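Complement factor H (Bos taurus, PDB 6XZ6) is a complement regulator, here its fifth domain, a sushi repeat that is bound by the factor H receptor of Trypanosoma brucei. Local coordinates at residues Pro8-Asn12 and Gly13-Pro17. Numbering follows the deposited sequence.
Sequences PRIPN and GVYRP
P8 lies over one face of the Y15 ring. Its CG sits 3.8 Å from the ring centroid and only 8° off the ring normal, a CH-pi contact above the middle of the ring. P8 CD leans toward the hydroxyl half and meets Y15 CE2 at 3.8 Å. I10 approaches obliquely at the root of the same side chain, where its CD1 is 3.6 Å from Y15 CB. Y15 holds CG between its backbone N and carbonyl carbon (chi1 66°), and this stands the ring up from the strand against P8. I10 CG1 lies anti to its carbonyl carbon (chi1 -45°), which carries CD1 to the Y15 ring, while CG2 goes to the G13 CA. A leucine in place of Y15 has no flat face for P8 and would probably leave a gap beside the proline ring. The chain reverses between these residues through a type II beta turn, I10 to G13, with a weak hydrogen bond from G13 N to I10 O (3.3 Å). On either side of Y15 in sequence, V14 and R16 pack on the receptor chain, with R16 in a salt bridge to E9 of that chain. The turn leads from the loop after strand 4-5 into strand 13-16, which pairs antiparallel with strand 27-32. I28 and Y30 of that strand touch Y15, and W52 packs on P8, within the buried interior of the sushi domain.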
loop_
_atom_site.group_PDB
_atom_site.type_symbol
_atom_site.label_atom_id
_atom_site.label_comp_id
_atom_site.label_asym_id
_atom_site.label_seq_id
_atom_site.Cartn_x
_atom_site.Cartn_y
_atom_site.Cartn_z
ATOM N N PRO B 8 16.041 -16.278 22.665
ATOM C CA PRO B 8 14.746 -16.405 23.359
ATOM C C PRO B 8 13.692 -17.041 22.474
ATOM O O PRO B 8 13.776 -16.997 21.249
ATOM C CB PRO B 8 14.362 -14.960 23.698
ATOM C CG PRO B 8 15.125 -14.138 22.801
ATOM C CD PRO B 8 16.375 -14.867 22.402
ATOM N N ARG B 9 12.709 -17.659 23.094
ATOM C CA ARG B 9 11.628 -18.265 22.367
ATOM C C ARG B 9 10.406 -17.429 22.747
ATOM O O ARG B 9 9.981 -17.412 23.902
ATOM C CB ARG B 9 11.524 -19.757 22.707
ATOM C CG ARG B 9 12.735 -20.563 22.189
ATOM C CD ARG B 9 12.736 -22.054 22.515
ATOM N NE ARG B 9 11.563 -22.714 21.956
ATOM C CZ ARG B 9 11.358 -24.019 21.978
ATOM N NH1 ARG B 9 12.272 -24.831 22.494
ATOM N NH2 ARG B 9 10.250 -24.529 21.457
ATOM N N ILE B 10 9.954 -16.611 21.795
ATOM C CA ILE B 10 8.833 -15.685 21.938
ATOM C C ILE B 10 7.748 -16.028 20.891
ATOM O O ILE B 10 7.671 -15.369 19.847
ATOM C CB ILE B 10 9.256 -14.173 21.902
ATOM C CG1 ILE B 10 10.502 -13.916 22.770
ATOM C CG2 ILE B 10 8.097 -13.268 22.345
ATOM C CD1 ILE B 10 11.276 -12.755 22.431
ATOM N N PRO B 11 6.868 -17.035 21.175
ATOM C CA PRO B 11 5.728 -17.270 20.274
ATOM C C PRO B 11 4.840 -15.997 20.224
ATOM O O PRO B 11 4.706 -15.299 21.241
ATOM C CB PRO B 11 4.971 -18.425 20.956
ATOM C CG PRO B 11 5.863 -18.966 21.945
ATOM C CD PRO B 11 6.775 -17.897 22.373
ATOM N N ASN B 12 4.260 -15.692 19.039
ATOM C CA ASN B 12 3.360 -14.550 18.767
ATOM C C ASN B 12 4.026 -13.177 18.975
ATOM O O ASN B 12 3.338 -12.162 19.143
ATOM C CB ASN B 12 2.037 -14.661 19.545
ATOM C CG ASN B 12 1.313 -15.965 19.300
ATOM O OD1 ASN B 12 0.954 -16.326 18.177
ATOM N ND2 ASN B 12 1.087 -16.707 20.346
ATOM N N GLY B 13 5.358 -13.179 18.888
ATOM C CA GLY B 13 6.207 -12.003 19.004
ATOM C C GLY B 13 7.438 -12.070 18.123
ATOM O O GLY B 13 7.708 -13.116 17.521
ATOM N N VAL B 14 8.187 -10.944 18.048
ATOM C CA VAL B 14 9.451 -10.790 17.290
ATOM C C VAL B 14 10.500 -10.111 18.176
ATOM O O VAL B 14 10.238 -9.029 18.695
ATOM C CB VAL B 14 9.372 -9.968 15.964
ATOM C CG1 VAL B 14 10.082 -10.629 14.802
ATOM C CG2 VAL B 14 8.026 -9.352 15.645
ATOM N N TYR B 15 11.692 -10.695 18.298
ATOM C CA TYR B 15 12.816 -10.090 19.030
ATOM C C TYR B 15 13.905 -9.674 18.052
ATOM O O TYR B 15 13.913 -10.075 16.871
ATOM C CB TYR B 15 13.394 -11.018 20.116
ATOM C CG TYR B 15 14.054 -12.275 19.596
ATOM C CD1 TYR B 15 13.311 -13.433 19.352
ATOM C CD2 TYR B 15 15.426 -12.331 19.389
ATOM C CE1 TYR B 15 13.918 -14.593 18.860
ATOM C CE2 TYR B 15 16.039 -13.485 18.900
ATOM C CZ TYR B 15 15.280 -14.612 18.641
ATOM O OH TYR B 15 15.873 -15.751 18.171
ATOM N N ARG B 16 14.816 -8.849 18.562
ATOM C CA ARG B 16 15.987 -8.350 17.869
ATOM C C ARG B 16 17.105 -8.100 18.909
ATOM O O ARG B 16 16.785 -7.757 20.053
ATOM C CB ARG B 16 15.653 -7.109 17.015
ATOM C CG ARG B 16 15.195 -5.847 17.764
ATOM C CD ARG B 16 16.254 -4.742 17.643
ATOM N NE ARG B 16 17.165 -4.759 18.794
ATOM C CZ ARG B 16 18.477 -4.589 18.728
ATOM N NH1 ARG B 16 19.217 -4.661 19.834
ATOM N NH2 ARG B 16 19.063 -4.342 17.559
ATOM N N PRO B 17 18.406 -8.279 18.565
ATOM C CA PRO B 17 18.921 -8.819 17.298
ATOM C C PRO B 17 18.759 -10.358 17.304
ATOM O O PRO B 17 18.474 -10.969 18.344
ATOM C CB PRO B 17 20.381 -8.364 17.303
ATOM C CG PRO B 17 20.763 -8.371 18.741
ATOM C CD PRO B 17 19.497 -8.083 19.537
#